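Local coordinates for protein NADH-dependent FAD reductase (Streptomyces globisporus, PDB 4R82) that reduces FAD with NADH and releases the FADH2 that a partner monooxygenase and a halogenase need to build the enediyne antitumor antibiotic C-1027, at residues R24-F27 against G28-P31; S54-S58 against P59-L63. All blocks are in the same frame, centred on the assembly; numbering follows the deposited sequence.

Contact 1. Residues R24-F27 against G28-P31. With NAD (nicotinamide-adenine-dinucleotide), chain C; NAD (nicotinamide-adenine-dinucleotide), chain D.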
ATOM      1  N   ARG A  24      -8.321 -10.984  -7.333  1.00 12.79           N
ATOM      2  CA  ARG A  24      -8.839  -9.781  -6.694  1.00 12.30           C
ATOM      3  C   ARG A  24      -9.270 -10.099  -5.272  1.00 14.74           C
ATOM      4  O   ARG A  24      -9.182  -9.243  -4.403  1.00 16.30           O
ATOM      5  CB  ARG A  24      -9.984  -9.168  -7.500  1.00 14.82           C
ATOM      6  CG  ARG A  24      -9.483  -8.346  -8.682  1.00 14.12           C
ATOM      7  CD  ARG A  24     -10.588  -8.060  -9.698  1.00 15.13           C
ATOM      8  NE  ARG A  24     -11.603  -7.148  -9.177  1.00 15.93           N
ATOM      9  CZ  ARG A  24     -12.432  -6.445  -9.944  1.00 17.21           C
ATOM     10  NH1 ARG A  24     -13.332  -5.644  -9.390  1.00 16.82           N
ATOM     11  NH2 ARG A  24     -12.362  -6.544 -11.269  1.00 16.57           N
ATOM     12  N   ARG A  25      -9.717 -11.327  -5.034  1.00 12.03           N
ATOM     13  CA  ARG A  25     -10.047 -11.746  -3.667  1.00 13.39           C
ATOM     14  C   ARG A  25      -8.821 -11.684  -2.773  1.00 17.56           C
ATOM     15  O   ARG A  25      -8.886 -11.168  -1.651  1.00 15.57           O
ATOM     16  CB  ARG A  25     -10.610 -13.161  -3.622  1.00 15.94           C
ATOM     17  CG  ARG A  25     -12.019 -13.289  -4.139  1.00 19.64           C
ATOM     18  CD  ARG A  25     -12.542 -14.694  -3.898  1.00 25.35           C
ATOM     19  NE  ARG A  25     -13.841 -14.879  -4.522  1.00 39.47           N
ATOM     20  CZ  ARG A  25     -14.171 -15.950  -5.234  1.00 47.36           C
ATOM     21  NH1 ARG A  25     -13.294 -16.929  -5.403  1.00 44.88           N
ATOM     22  NH2 ARG A  25     -15.379 -16.045  -5.773  1.00 52.14           N
ATOM     23  N   VAL A  26      -7.700 -12.216  -3.249  1.00 11.83           N
ATOM     24  CA  VAL A  26      -6.498 -12.214  -2.407  1.00 11.94           C
ATOM     25  C   VAL A  26      -5.871 -10.821  -2.295  1.00 14.08           C
ATOM     26  O   VAL A  26      -5.341 -10.463  -1.233  1.00 13.16           O
ATOM     27  CB  VAL A  26      -5.464 -13.309  -2.808  1.00 15.17           C
ATOM     28  CG1 VAL A  26      -4.750 -12.942  -4.086  1.00 16.40           C
ATOM     29  CG2 VAL A  26      -4.455 -13.522  -1.679  1.00 16.29           C
ATOM     30  N   PHE A  27      -5.943 -10.019  -3.360  1.00 11.49           N
ATOM     31  CA  PHE A  27      -5.484  -8.638  -3.248  1.00  9.75           C
ATOM     32  C   PHE A  27      -6.284  -7.905  -2.168  1.00 15.73           C
ATOM     33  O   PHE A  27      -5.734  -7.074  -1.421  1.00 12.54           O
ATOM     34  CB  PHE A  27      -5.618  -7.889  -4.579  1.00 10.91           C
ATOM     35  CG  PHE A  27      -4.554  -8.232  -5.595  1.00 11.63           C
ATOM     36  CD1 PHE A  27      -3.495  -9.065  -5.269  1.00 15.59           C
ATOM     37  CD2 PHE A  27      -4.610  -7.686  -6.873  1.00 13.61           C
ATOM     38  CE1 PHE A  27      -2.516  -9.368  -6.213  1.00 12.66           C
ATOM     39  CE2 PHE A  27      -3.623  -7.969  -7.817  1.00 12.68           C
ATOM     40  CZ  PHE A  27      -2.579  -8.810  -7.481  1.00 13.26           C
ATOM     41  N   GLY A  28      -7.570  -8.239  -2.068  1.00 13.77           N
ATOM     42  CA  GLY A  28      -8.456  -7.595  -1.114  1.00 16.38           C
ATOM     43  C   GLY A  28      -8.176  -7.987   0.324  1.00 13.62           C
ATOM     44  O   GLY A  28      -8.681  -7.339   1.259  1.00 13.32           O
ATOM     45  N   ASP A  29      -7.385  -9.042   0.515  1.00 11.41           N
ATOM     46  CA  ASP A  29      -7.053  -9.495   1.864  1.00 11.34           C
ATOM     47  C   ASP A  29      -6.087  -8.549   2.591  1.00 10.94           C
ATOM     48  O   ASP A  29      -6.033  -8.555   3.816  1.00 13.42           O
ATOM     49  CB  ASP A  29      -6.490 -10.919   1.863  1.00 11.82           C
ATOM     50  CG  ASP A  29      -7.539 -11.960   1.588  1.00 18.19           C
ATOM     51  OD1 ASP A  29      -8.712 -11.766   1.982  1.00 18.34           O
ATOM     52  OD2 ASP A  29      -7.179 -12.991   0.996  1.00 17.58           O
ATOM     53  N   PHE A  30      -5.329  -7.753   1.847  1.00 10.25           N
ATOM     54  CA  PHE A  30      -4.476  -6.743   2.471  1.00 10.84           C
ATOM     55  C   PHE A  30      -5.244  -5.435   2.569  1.00 11.23           C
ATOM     56  O   PHE A  30      -5.565  -4.820   1.546  1.00 11.63           O
ATOM     57  CB  PHE A  30      -3.195  -6.542   1.662  1.00 10.79           C
ATOM     58  CG  PHE A  30      -2.248  -5.543   2.270  1.00 11.00           C
ATOM     59  CD1 PHE A  30      -1.435  -5.909   3.337  1.00 11.96           C
ATOM     60  CD2 PHE A  30      -2.165  -4.252   1.776  1.00 12.77           C
ATOM     61  CE1 PHE A  30      -0.548  -5.002   3.900  1.00 16.00           C
ATOM     62  CE2 PHE A  30      -1.284  -3.336   2.338  1.00 12.64           C
ATOM     63  CZ  PHE A  30      -0.483  -3.713   3.405  1.00 12.31           C
ATOM     64  N   PRO A  31      -5.533  -4.991   3.806  1.00 11.36           N
ATOM     65  CA  PRO A  31      -6.334  -3.780   4.022  1.00 11.82           C
ATOM     66  C   PRO A  31      -5.545  -2.533   3.674  1.00 11.48           C
ATOM     67  O   PRO A  31      -4.323  -2.517   3.848  1.00 10.67           O
ATOM     68  CB  PRO A  31      -6.580  -3.777   5.541  1.00 12.41           C
ATOM     69  CG  PRO A  31      -6.136  -5.119   6.041  1.00 19.27           C
ATOM     70  CD  PRO A  31      -5.135  -5.636   5.072  1.00 12.07           C
TER
HETATM   71  PA  NAD C 201     -12.664  -5.448  -5.745  1.00 24.48           P
HETATM   72  O1A NAD C 201     -12.757  -4.292  -6.737  1.00 33.60           O
HETATM   73  O2A NAD C 201     -13.859  -5.403  -4.814  1.00 31.15           O
HETATM   74  O5B NAD C 201     -11.381  -5.226  -4.867  1.00 18.02           O
HETATM   75  C5B NAD C 201     -10.571  -6.240  -4.394  1.00 15.09           C
HETATM   76  C4B NAD C 201      -9.128  -6.042  -4.580  1.00 13.68           C
HETATM   77  O4B NAD C 201      -8.841  -6.162  -5.946  1.00 14.96           O
HETATM   78  C3B NAD C 201      -8.713  -4.693  -4.166  1.00 18.43           C
HETATM   79  O3B NAD C 201      -7.444  -4.779  -3.590  1.00 24.45           O
HETATM   80  C2B NAD C 201      -8.612  -3.948  -5.416  1.00 14.60           C
HETATM   81  O2B NAD C 201      -7.760  -2.863  -5.314  1.00 17.34           O
HETATM   82  C1B NAD C 201      -8.105  -4.960  -6.332  1.00 16.36           C
HETATM   83  N9A NAD C 201      -8.366  -4.686  -7.752  1.00 13.13           N
HETATM   84  C8A NAD C 201      -9.566  -4.563  -8.349  1.00 14.67           C
HETATM   85  N7A NAD C 201      -9.412  -4.319  -9.662  1.00 13.42           N
HETATM   86  C5A NAD C 201      -8.084  -4.280  -9.910  1.00 13.13           C
HETATM   87  C6A NAD C 201      -7.317  -4.068 -11.056  1.00 14.09           C
HETATM   88  N6A NAD C 201      -7.923  -3.833 -12.276  1.00 15.10           N
HETATM   89  N1A NAD C 201      -5.980  -4.106 -10.959  1.00 14.18           N
HETATM   90  C2A NAD C 201      -5.361  -4.323  -9.790  1.00 14.83           C
HETATM   91  N3A NAD C 201      -6.067  -4.539  -8.671  1.00 14.93           N
HETATM   92  C4A NAD C 201      -7.416  -4.518  -8.701  1.00 12.36           C
HETATM   93  O3  NAD C 201     -12.664  -6.822  -6.514  1.00 23.17           O
HETATM   94  PA  NAD D 202     -16.259  -1.648  -7.338  1.00 68.16           P
HETATM   95  O1A NAD D 202     -16.362  -3.139  -7.018  1.00 68.47           O
HETATM   96  O2A NAD D 202     -17.285  -1.266  -8.386  1.00 65.91           O
HETATM   97  O5B NAD D 202     -14.830  -1.297  -7.889  1.00 33.13           O
HETATM   98  C5B NAD D 202     -14.773  -0.396  -8.929  1.00 22.91           C
HETATM   99  C4B NAD D 202     -13.671  -0.538  -9.865  1.00 18.55           C
HETATM  100  O4B NAD D 202     -12.505  -0.251  -9.181  1.00 15.09           O
HETATM  101  C3B NAD D 202     -13.544  -1.926 -10.351  1.00 15.33           C
HETATM  102  O3B NAD D 202     -13.697  -1.858 -11.730  1.00 20.13           O
HETATM  103  C2B NAD D 202     -12.173  -2.336 -10.036  1.00 10.81           C
HETATM  104  O2B NAD D 202     -11.599  -3.072 -11.064  1.00 14.32           O
HETATM  105  C1B NAD D 202     -11.500  -1.042  -9.853  1.00 10.47           C
HETATM  106  N9A NAD D 202     -10.262  -1.066  -9.058  1.00 12.67           N
HETATM  107  C8A NAD D 202     -10.122  -1.215  -7.721  1.00 12.49           C
HETATM  108  N7A NAD D 202      -8.817  -1.208  -7.403  1.00 12.15           N
HETATM  109  C5A NAD D 202      -8.122  -1.035  -8.559  1.00 13.13           C
HETATM  110  C6A NAD D 202      -6.773  -0.937  -8.885  1.00 11.97           C
HETATM  111  N6A NAD D 202      -5.816  -1.022  -7.892  1.00 15.49           N
HETATM  112  N1A NAD D 202      -6.419  -0.764 -10.174  1.00 14.33           N
HETATM  113  C2A NAD D 202      -7.319  -0.680 -11.161  1.00 14.31           C
HETATM  114  N3A NAD D 202      -8.629  -0.782 -10.873  1.00 13.97           N
HETATM  115  C4A NAD D 202      -9.040  -0.941  -9.599  1.00 12.20           C
HETATM  116  O3  NAD D 202     -16.509  -0.801  -6.023  1.00 94.13           O
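Gly28 brings its backbone N to Arg24 O at 3.0 Å, an i to i+4 bond that completes the final turn of helix 20-27, and makes a weaker, more bent bond to Arg25 O. Here the packing is tight: a glycine puts no side chain among these carbonyls, and the ribose of one NAD fragment lies close by, its C4B 3.7 Å from Gly28 N. One residue on, Asp29 N reaches Val26 O at 3.0 Å from well above the carbonyl plane. The chain is thus leaving the helix through a type I beta turn, Phe27 to Phe30, whose closing bond is weak. Asp29 turns its carboxylate back beside Val26, with OD2 3.9 Å from Val26 CG2; this buried charge is met by Arg158 of the second subunit.

The ligand side is gripped by long side chains rather than by backbone. Arg24 folds at chi3 (69°), which carries its guanidinium over to the phosphate of the NAD fragment whose ribose lies by Gly28: NE donates to O3 of that fragment at 2.9 Å, and NH1 to its O1A at 3.0 Å. N7A of the adenine stands over one face of the guanidinium, toward the rim of that group. Phe27 offers a ring edge to the same base, CD2 standing 3.9 Å from N3A, an apolar border suited to a purine. The looser part belongs to Arg25, on the exposed side, where NH1 forms a salt bridge with Glu13.

Contact 2. Residues S54-S58 against P59-L63. With NAD (nicotinamide-adenine-dinucleotide), chain L.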
ATOM      1  N   SER A  54       3.843   4.705   0.711  1.00  8.94           N
ATOM      2  CA  SER A  54       4.986   5.547   1.028  1.00 10.47           C
ATOM      3  C   SER A  54       6.266   4.728   0.870  1.00 13.59           C
ATOM      4  O   SER A  54       6.343   3.571   1.292  1.00 13.49           O
ATOM      5  CB  SER A  54       4.872   6.159   2.416  1.00 12.16           C
ATOM      6  OG  SER A  54       4.465   5.223   3.394  1.00 15.46           O
ATOM      7  N   VAL A  55       7.264   5.325   0.227  1.00  8.89           N
ATOM      8  CA  VAL A  55       8.420   4.575  -0.233  1.00  9.28           C
ATOM      9  C   VAL A  55       9.712   4.909   0.511  1.00 13.04           C
ATOM     10  O   VAL A  55      10.419   4.007   0.984  1.00 15.20           O
ATOM     11  CB  VAL A  55       8.635   4.808  -1.749  1.00 10.63           C
ATOM     12  CG1 VAL A  55       9.926   4.127  -2.242  1.00 13.81           C
ATOM     13  CG2 VAL A  55       7.423   4.287  -2.544  1.00 10.29           C
ATOM     14  N   SER A  56      10.033   6.194   0.610  1.00 10.73           N
ATOM     15  CA  SER A  56      11.370   6.594   1.026  1.00 11.57           C
ATOM     16  C   SER A  56      11.282   7.840   1.883  1.00 11.26           C
ATOM     17  O   SER A  56      10.399   8.667   1.667  1.00 10.83           O
ATOM     18  CB  SER A  56      12.230   6.873  -0.225  1.00 13.27           C
ATOM     19  OG  SER A  56      13.486   7.462   0.093  1.00 13.64           O
ATOM     20  N   LEU A  57      12.189   7.964   2.854  1.00 12.02           N
ATOM     21  CA  LEU A  57      12.296   9.184   3.655  1.00 12.45           C
ATOM     22  C   LEU A  57      13.240  10.219   3.035  1.00 15.63           C
ATOM     23  O   LEU A  57      12.951  11.420   3.047  1.00 15.71           O
ATOM     24  CB  LEU A  57      12.759   8.859   5.079  1.00 15.20           C
ATOM     25  CG  LEU A  57      11.762   8.022   5.887  1.00 17.20           C
ATOM     26  CD1 LEU A  57      12.269   7.817   7.308  1.00 14.99           C
ATOM     27  CD2 LEU A  57      10.397   8.668   5.912  1.00 22.00           C
ATOM     28  N   SER A  58      14.378   9.755   2.525  1.00 16.76           N
ATOM     29  CA  SER A  58      15.365  10.635   1.900  0.53 18.65           C
ATOM     30  C   SER A  58      15.847  10.052   0.573  1.00 16.22           C
ATOM     31  O   SER A  58      16.632   9.103   0.576  1.00 21.51           O
ATOM     32  CB  SER A  58      16.570  10.816   2.823  0.53 19.92           C
ATOM     33  OG  SER A  58      16.200  11.405   4.056  0.53 21.51           O
ATOM     34  N   PRO A  59      15.375  10.596  -0.566  1.00 15.59           N
ATOM     35  CA  PRO A  59      14.389  11.675  -0.742  1.00 16.42           C
ATOM     36  C   PRO A  59      13.001  11.242  -0.304  1.00 14.13           C
ATOM     37  O   PRO A  59      12.741  10.037  -0.222  1.00 14.74           O
ATOM     38  CB  PRO A  59      14.409  11.922  -2.257  1.00 17.56           C
ATOM     39  CG  PRO A  59      14.866  10.617  -2.842  1.00 20.60           C
ATOM     40  CD  PRO A  59      15.868  10.086  -1.857  1.00 17.36           C
ATOM     41  N   PRO A  60      12.116  12.202  -0.008  1.00 12.71           N
ATOM     42  CA  PRO A  60      10.774  11.824   0.438  1.00 11.33           C
ATOM     43  C   PRO A  60       9.947  11.365  -0.760  1.00 14.83           C
ATOM     44  O   PRO A  60       9.529  12.194  -1.582  1.00 15.15           O
ATOM     45  CB  PRO A  60      10.216  13.120   1.031  1.00 13.33           C
ATOM     46  CG  PRO A  60      11.006  14.220   0.373  1.00 14.82           C
ATOM     47  CD  PRO A  60      12.361  13.653   0.083  1.00 15.67           C
ATOM     48  N   LEU A  61       9.713  10.059  -0.851  1.00 10.36           N
ATOM     49  CA  LEU A  61       9.047   9.494  -2.031  1.00 10.57           C
ATOM     50  C   LEU A  61       7.818   8.673  -1.693  1.00 12.35           C
ATOM     51  O   LEU A  61       7.782   7.992  -0.667  1.00 11.19           O
ATOM     52  CB  LEU A  61       9.996   8.589  -2.827  1.00 12.07           C
ATOM     53  CG  LEU A  61      11.347   9.123  -3.294  1.00 13.14           C
ATOM     54  CD1 LEU A  61      12.107   8.025  -4.021  1.00 14.85           C
ATOM     55  CD2 LEU A  61      11.139  10.332  -4.197  1.00 13.44           C
ATOM     56  N   VAL A  62       6.821   8.741  -2.576  1.00  9.13           N
ATOM     57  CA  VAL A  62       5.634   7.875  -2.523  1.00  9.10           C
ATOM     58  C   VAL A  62       5.398   7.326  -3.904  1.00  9.28           C
ATOM     59  O   VAL A  62       5.980   7.810  -4.878  1.00 11.59           O
ATOM     60  CB  VAL A  62       4.372   8.644  -2.074  1.00  9.26           C
ATOM     61  CG1 VAL A  62       4.609   9.276  -0.719  1.00 13.23           C
ATOM     62  CG2 VAL A  62       3.991   9.725  -3.106  1.00 10.31           C
ATOM     63  N   LEU A  63       4.549   6.306  -4.010  1.00  9.72           N
ATOM     64  CA  LEU A  63       4.175   5.827  -5.335  1.00 10.82           C
ATOM     65  C   LEU A  63       2.681   5.580  -5.419  1.00 10.02           C
ATOM     66  O   LEU A  63       2.006   5.413  -4.395  1.00 11.01           O
ATOM     67  CB  LEU A  63       4.985   4.582  -5.762  1.00 13.18           C
ATOM     68  CG  LEU A  63       4.817   3.242  -5.033  1.00 10.56           C
ATOM     69  CD1 LEU A  63       3.533   2.516  -5.458  1.00 10.11           C
ATOM     70  CD2 LEU A  63       6.042   2.368  -5.294  1.00 10.57           C
TER
HETATM   71  PA  NAD L 201       6.309   5.069  12.726  1.00 26.34           P
HETATM   72  O1A NAD L 201       7.381   3.985  12.675  1.00 35.50           O
HETATM   73  O2A NAD L 201       5.479   4.846  13.973  1.00 31.89           O
HETATM   74  O5B NAD L 201       5.380   4.893  11.457  1.00 22.61           O
HETATM   75  C5B NAD L 201       4.865   5.954  10.742  1.00 18.77           C
HETATM   76  C4B NAD L 201       4.936   5.879   9.273  1.00 15.19           C
HETATM   77  O4B NAD L 201       6.258   6.081   8.874  1.00 14.79           O
HETATM   78  C3B NAD L 201       4.558   4.544   8.774  1.00 20.63           C
HETATM   79  O3B NAD L 201       3.880   4.688   7.554  1.00 25.60           O
HETATM   80  C2B NAD L 201       5.830   3.870   8.550  1.00 16.38           C
HETATM   81  O2B NAD L 201       5.698   2.853   7.629  1.00 17.40           O
HETATM   82  C1B NAD L 201       6.658   4.957   8.047  1.00 14.68           C
HETATM   83  N9A NAD L 201       8.105   4.781   8.190  1.00 13.77           N
HETATM   84  C8A NAD L 201       8.811   4.628   9.334  1.00 13.29           C
HETATM   85  N7A NAD L 201      10.114   4.492   9.050  1.00 13.81           N
HETATM   86  C5A NAD L 201      10.233   4.569   7.704  1.00 12.46           C
HETATM   87  C6A NAD L 201      11.295   4.504   6.816  1.00 13.97           C
HETATM   88  N6A NAD L 201      12.588   4.335   7.287  1.00 14.07           N
HETATM   89  N1A NAD L 201      11.052   4.626   5.494  1.00 14.75           N
HETATM   90  C2A NAD L 201       9.820   4.801   4.988  1.00 14.43           C
HETATM   91  N3A NAD L 201       8.778   4.866   5.827  1.00 14.08           N
HETATM   92  C4A NAD L 201       8.961   4.759   7.163  1.00 12.65           C
HETATM   93  O3  NAD L 201       6.948   6.512  12.805  1.00 23.34           O
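Strands 54-56 and 61-63 run antiparallel as neighbours in a beta hairpin, their short axes inclined at 141° and 4.4 Å apart at closest approach. Ser54 and Val62 form a non-hydrogen-bonded pair, Ser56 and Leu61 a hydrogen-bonded one, and the register slips by one residue between them. This is a classic beta bulge: Val55 N, at 2.9 Å, and Ser56 N, at 3.2 Å, both donate to Leu61 O, approaching from the same face of its carbonyl plane. Leu61 N returns a bond to Ser56 O. Past this pair the chain reverses through Ser58 and Pro59, joined by a cis peptide, and Pro60 CA sends a CA-H...O contact to Ser56 O.

Ser56 stands on the same face as Leu61, their CB atoms 3.8 Å apart. With OG anti to the backbone N (chi1 171°), the hydroxyl swings toward the turn and donates to Pro59 O at 2.7 Å, in the carbonyl plane. A serine suits this place because it is short enough to reach a carbonyl so near in the chain. The bulged Val55 crosses Leu63 at about a right angle, CG2 meeting CD2 at 3.6 Å, and its CB also sits near that of Leu61; branched apolar residues fill this buried patch. On the outside of the hairpin, Leu57 lies over a face of an NAD adenine, CD1 3.5 Å from C6A; the same NAD fragment accepts a hydrogen bond from Arg24 NE of the second subunit.

Pro59 and Pro60 bring no N-H to the turn; the Pro59 carbonyl takes its bond from the Ser56 hydroxyl. Asp145 of the second subunit donates its N to Ser56 OG and accepts from Ser58 N with OD2; the hairpin end is therefore fastened partly by the dimer partner.

From the N terminus, helix 20-27 comes first, and contact 1 closes the short turn by which the chain leaves it on the way to strand 35-39. After strands 35-39 and 45-49, the chain enters strand 53-56, and contact 2 closes the hairpin that returns as strand 61-67, at one margin of the seven-stranded sheet. The two lie in series, neither nested nor crossed, with centres about 24 Å apart and nearest atoms about 10 Å apart. They meet across the homodimer: Leu57 touches the adenine of an NAD fragment that Arg24 of the second subunit binds, and Ser54 packs on Phe27 of that subunit, so this site joins a helix end from one chain to a hairpin from its partner.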